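Side-chain contacts in cutm, flavoprotein of carbon monoxide dehydrogenase (Hydrogenophaga pseudoflava, PDB 1FFV), which probably carries the FAD through which electrons released by carbon monoxide oxidation leave the dehydrogenase complex, as in related molybdenum hydroxylases: residues I82-P85 against I86-A89; L186-K189 against T190-A194. All blocks are in the same frame, centred on the assembly; numbering follows the deposited sequence.

How the contacts relate
The two contacts are local and lie in series along the chain, with centres about 24 Å apart and nearest atoms about 11 Å apart. Contact 1 is the more exposed, with half of its residues open to solvent. It sits in the FAD-binding domain, where helix 78-83 gives way to helix 85-90; a serine hydroxyl and main-chain bonds do the work, with apolar side chains beneath. No other protein chain touches it. Contact 2, in the loop joining strands 180-186 and 196-205 of the C-terminal domain, has no fully exposed residue, being shielded by the flavin and other chains. Its chemistry is ionic, aromatic and water-mediated: an arginine-aspartate salt bridge, a tryptophan laid on the flavin and a bridging water.

Contact 1 of 2, residues I82-P85 against I86-A89. Unlike the reference sequence in segment 86-89: Ala89 (reference Gln).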
# COMPACT_ATOMS: atom_id res chain seq x y z
N ILE C 82 35.22 -14.31 -31.54
CA ILE C 82 34.81 -13.41 -32.62
C ILE C 82 35.67 -12.16 -32.68
O ILE C 82 36.01 -11.68 -33.77
CB ILE C 82 33.34 -12.97 -32.43
CG1 ILE C 82 32.40 -14.17 -32.53
CG2 ILE C 82 32.96 -11.91 -33.46
CD1 ILE C 82 30.96 -13.83 -32.20
N SER C 83 36.03 -11.61 -31.52
CA SER C 83 36.82 -10.39 -31.49
C SER C 83 38.34 -10.58 -31.50
O SER C 83 39.08 -9.61 -31.67
CB SER C 83 36.41 -9.53 -30.30
OG SER C 83 36.83 -10.14 -29.10
N SER C 84 38.81 -11.82 -31.33
CA SER C 84 40.24 -12.10 -31.33
C SER C 84 40.95 -11.80 -32.66
O SER C 84 40.62 -12.38 -33.69
CB SER C 84 40.49 -13.57 -30.97
OG SER C 84 41.80 -13.96 -31.32
N PRO C 85 41.91 -10.86 -32.65
CA PRO C 85 42.62 -10.54 -33.90
C PRO C 85 43.42 -11.73 -34.41
O PRO C 85 43.63 -11.87 -35.61
CB PRO C 85 43.49 -9.34 -33.52
CG PRO C 85 43.63 -9.45 -32.02
CD PRO C 85 42.26 -9.90 -31.59
N ILE C 86 43.83 -12.62 -33.51
CA ILE C 86 44.56 -13.82 -33.92
C ILE C 86 43.60 -14.77 -34.64
O ILE C 86 43.87 -15.20 -35.76
CB ILE C 86 45.23 -14.56 -32.73
CG1 ILE C 86 46.40 -13.74 -32.18
CG2 ILE C 86 45.75 -15.92 -33.17
CD1 ILE C 86 47.05 -14.37 -30.97
N VAL C 87 42.47 -15.07 -34.01
CA VAL C 87 41.49 -15.96 -34.62
C VAL C 87 40.97 -15.38 -35.94
O VAL C 87 40.75 -16.11 -36.89
CB VAL C 87 40.29 -16.27 -33.67
CG1 VAL C 87 39.29 -17.18 -34.36
CG2 VAL C 87 40.78 -16.93 -32.40
N GLN C 88 40.84 -14.05 -36.01
CA GLN C 88 40.37 -13.39 -37.23
C GLN C 88 41.32 -13.51 -38.42
O GLN C 88 40.89 -13.66 -39.56
CB GLN C 88 40.09 -11.92 -36.97
CG GLN C 88 38.82 -11.65 -36.18
CD GLN C 88 38.60 -10.16 -35.94
OE1 GLN C 88 37.86 -9.79 -35.04
NE2 GLN C 88 39.24 -9.31 -36.75
N ALA C 89 42.62 -13.42 -38.14
CA ALA C 89 43.63 -13.48 -39.19
C ALA C 89 44.07 -14.89 -39.55
O ALA C 89 44.30 -15.19 -40.72
CB ALA C 89 44.84 -12.64 -38.79
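Ser84 and Val87 meet at a classic serine N-cap, where helix 78-83 ends and helix 85-90 begins. Ser84 OG accepts the Val87 N-H at 3.0 Å, almost straight at 176°. The hydroxyl gets there because it stands anti to the backbone N (chi1 164°), which swings it in under the first turn of the new helix. This is the tight side: Val87 CG2 lies 3.3 Å from Ser84 OG, and the Val87 CB is 3.8 Å from Ser84 CB. Ile63 of strand 63-66 backs Ser84, Ile86 and Val87, while Leu94 and Ala95 of helix 92-97 close over Val87.

The solvent side is looser. Pro85, the first residue of the helix, needs no N-H partner there, and its ring is exposed, as are Gln88 and Ala89. Here the main chain does most of the joining: Gln88 N gives a hydrogen bond to Ser84 O at 2.9 Å, and Ala89 N one to Pro85 O at 3.1 Å. Gln88 CG, beside its own backbone N, lies 3.2 Å from Ser84 O.

Contact 2 of 2, residues L186-K189 against T190-A194; sequences LKRK and TGDWA. With FAD (flavin-adenine dinucleotide), chain J.
The guanidinium of Arg188 meets the carboxylate of Asp192 at its edge, across a type II beta turn running from Lys189 to Asp192 in the loop between two antiparallel strands. Arg188 NH1 reaches Asp192 OD2 at 2.8 Å on the syn side, close to both planes, which are turned 33° apart. The second flat group, the Trp193 indole, points out of the loop, and the FAD isoalloxazine lies over one of its faces, displaced toward the rim: Trp193 CZ2 comes within 3.3 Å of FAD C9A, and Trp193 NE1 lies 3.5 Å from FAD C10. An alanine here removes the indole from this face of the flavin, and the isoalloxazine would probably be less firmly fixed in its pocket.

Asp192 is held from several sides. Its CG lies anti to the backbone N (chi1 -171°), which sends the carboxylate back toward Arg188; OD1 pairs with Arg261 and weakly accepts the Trp193 N-H. Arg188 NH2 and Lys189 NZ turn outward, to an acidic side chain and to the backbone of another protein chain, so the loop ties the flavin site to a neighbouring subunit. At Gly191 the backbone (phi 85°) takes a shape in which a CB would collide with the carbonyl O of Thr190, hence glycine, and the turn's closing bond from Asp192 N to Lys189 O is weak at 3.4 Å. At the base of the loop one water joins its two limbs, accepting from Arg188 N and donating to Trp193 O, and Ala194 CA sits 3.3 Å from Leu186 O in a CA-H...O contact.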
# COMPACT_ATOMS: atom_id res chain seq x y z
N LEU C 186 21.45 -23.77 -41.49
CA LEU C 186 20.02 -23.60 -41.71
C LEU C 186 19.40 -23.59 -40.31
O LEU C 186 19.52 -24.56 -39.57
CB LEU C 186 19.48 -24.79 -42.50
CG LEU C 186 18.23 -24.66 -43.38
CD1 LEU C 186 17.56 -26.01 -43.42
CD2 LEU C 186 17.25 -23.63 -42.84
N LYS C 187 18.69 -22.52 -39.97
CA LYS C 187 18.09 -22.38 -38.64
C LYS C 187 16.72 -21.68 -38.71
O LYS C 187 16.54 -20.78 -39.53
CB LYS C 187 19.04 -21.54 -37.78
CG LYS C 187 19.27 -20.19 -38.43
CD LYS C 187 20.33 -19.34 -37.81
CE LYS C 187 20.41 -18.05 -38.62
NZ LYS C 187 21.68 -17.33 -38.39
N ARG C 188 15.79 -22.05 -37.82
CA ARG C 188 14.45 -21.44 -37.77
C ARG C 188 14.51 -19.96 -37.45
O ARG C 188 13.69 -19.17 -37.93
CB ARG C 188 13.56 -22.09 -36.72
CG ARG C 188 13.10 -23.49 -37.02
CD ARG C 188 13.59 -24.39 -35.92
NE ARG C 188 12.51 -25.03 -35.19
CZ ARG C 188 12.57 -25.36 -33.91
NH1 ARG C 188 13.66 -25.12 -33.19
NH2 ARG C 188 11.54 -26.00 -33.36
N LYS C 189 15.44 -19.59 -36.57
CA LYS C 189 15.61 -18.21 -36.15
C LYS C 189 17.01 -18.01 -35.63
O LYS C 189 17.74 -18.97 -35.40
CB LYS C 189 14.63 -17.87 -35.03
CG LYS C 189 14.59 -18.91 -33.94
CD LYS C 189 13.72 -18.47 -32.79
CE LYS C 189 14.42 -17.44 -31.94
NZ LYS C 189 13.57 -17.15 -30.76
N THR C 190 17.37 -16.74 -35.44
CA THR C 190 18.68 -16.39 -34.91
C THR C 190 18.74 -16.91 -33.47
O THR C 190 17.76 -16.81 -32.72
CB THR C 190 18.89 -14.84 -34.95
OG1 THR C 190 20.23 -14.53 -34.56
CG2 THR C 190 17.93 -14.13 -34.02
N GLY C 191 19.86 -17.54 -33.12
CA GLY C 191 20.04 -18.07 -31.78
C GLY C 191 19.48 -19.46 -31.52
O GLY C 191 19.33 -19.87 -30.36
N ASP C 192 19.14 -20.17 -32.59
CA ASP C 192 18.59 -21.52 -32.47
C ASP C 192 19.61 -22.50 -33.02
O ASP C 192 20.54 -22.11 -33.73
CB ASP C 192 17.28 -21.63 -33.27
CG ASP C 192 16.53 -22.94 -33.04
OD1 ASP C 192 16.78 -23.65 -32.04
OD2 ASP C 192 15.65 -23.27 -33.86
N TRP C 193 19.46 -23.77 -32.67
CA TRP C 193 20.36 -24.80 -33.16
C TRP C 193 20.03 -25.09 -34.61
O TRP C 193 18.90 -24.92 -35.05
CB TRP C 193 20.26 -26.06 -32.30
CG TRP C 193 20.93 -25.89 -30.96
CD1 TRP C 193 22.22 -26.24 -30.64
CD2 TRP C 193 20.36 -25.36 -29.77
NE1 TRP C 193 22.47 -25.96 -29.32
CE2 TRP C 193 21.35 -25.41 -28.76
CE3 TRP C 193 19.10 -24.83 -29.45
CZ2 TRP C 193 21.11 -24.97 -27.45
CZ3 TRP C 193 18.87 -24.38 -28.16
CH2 TRP C 193 19.88 -24.46 -27.17
N ALA C 194 21.04 -25.48 -35.37
CA ALA C 194 20.85 -25.76 -36.78
C ALA C 194 19.92 -26.92 -37.06
O ALA C 194 19.85 -27.88 -36.28
CB ALA C 194 22.20 -26.03 -37.43
PA FAD J . 28.61 -25.85 -19.74
O1A FAD J . 29.32 -25.94 -18.45
O2A FAD J . 27.32 -25.44 -19.77
O5B FAD J . 28.68 -27.25 -20.25
C5B FAD J . 29.93 -27.90 -20.38
C4B FAD J . 29.66 -29.40 -20.47
O4B FAD J . 30.96 -29.95 -20.86
C3B FAD J . 29.43 -30.12 -19.17
O3B FAD J . 29.07 -31.45 -19.26
C2B FAD J . 30.74 -29.81 -18.49
O2B FAD J . 30.90 -30.59 -17.35
C1B FAD J . 31.72 -30.13 -19.58
N9A FAD J . 32.84 -29.22 -19.74
C8A FAD J . 32.79 -27.86 -19.90
N7A FAD J . 34.00 -27.32 -20.03
C5A FAD J . 34.87 -28.38 -19.95
C6A FAD J . 36.32 -28.45 -20.03
N6A FAD J . 37.10 -27.41 -20.20
N1A FAD J . 36.83 -29.70 -19.90
C2A FAD J . 36.06 -30.80 -19.73
N3A FAD J . 34.73 -30.83 -19.65
C4A FAD J . 34.17 -29.59 -19.77
N1 FAD J . 25.50 -23.80 -29.04
C2 FAD J . 25.77 -23.91 -30.33
O2 FAD J . 26.73 -24.49 -30.71
N3 FAD J . 24.94 -23.35 -31.33
C4 FAD J . 23.80 -22.66 -31.02
O4 FAD J . 23.12 -22.20 -31.91
C4X FAD J . 23.49 -22.54 -29.60
N5 FAD J . 22.39 -21.87 -29.24
C5X FAD J . 22.13 -21.78 -27.90
C6 FAD J . 20.98 -21.08 -27.54
C7 FAD J . 20.63 -20.93 -26.23
C7M FAD J . 19.38 -20.18 -25.86
C8 FAD J . 21.46 -21.48 -25.19
C8M FAD J . 21.10 -21.33 -23.73
C9 FAD J . 22.63 -22.18 -25.54
C9A FAD J . 22.96 -22.33 -26.88
N10 FAD J . 24.13 -23.02 -27.31
C10 FAD J . 24.40 -23.13 -28.63
C1' FAD J . 25.05 -23.60 -26.28
C2' FAD J . 26.39 -22.89 -25.77
O2' FAD J . 26.68 -22.71 -27.13
C3' FAD J . 26.53 -24.15 -24.93
O3' FAD J . 26.60 -22.92 -24.17
C4' FAD J . 27.79 -24.44 -24.16
O4' FAD J . 27.36 -25.56 -25.01
C5' FAD J . 28.04 -25.61 -23.20
O5' FAD J . 29.29 -24.61 -23.11
P FAD J . 29.50 -23.96 -21.73
O1P FAD J . 30.83 -23.19 -21.89
O2P FAD J . 28.45 -23.16 -21.33
O3P FAD J . 29.57 -25.05 -20.74
O HOH W 1 16.67 -24.67 -36.85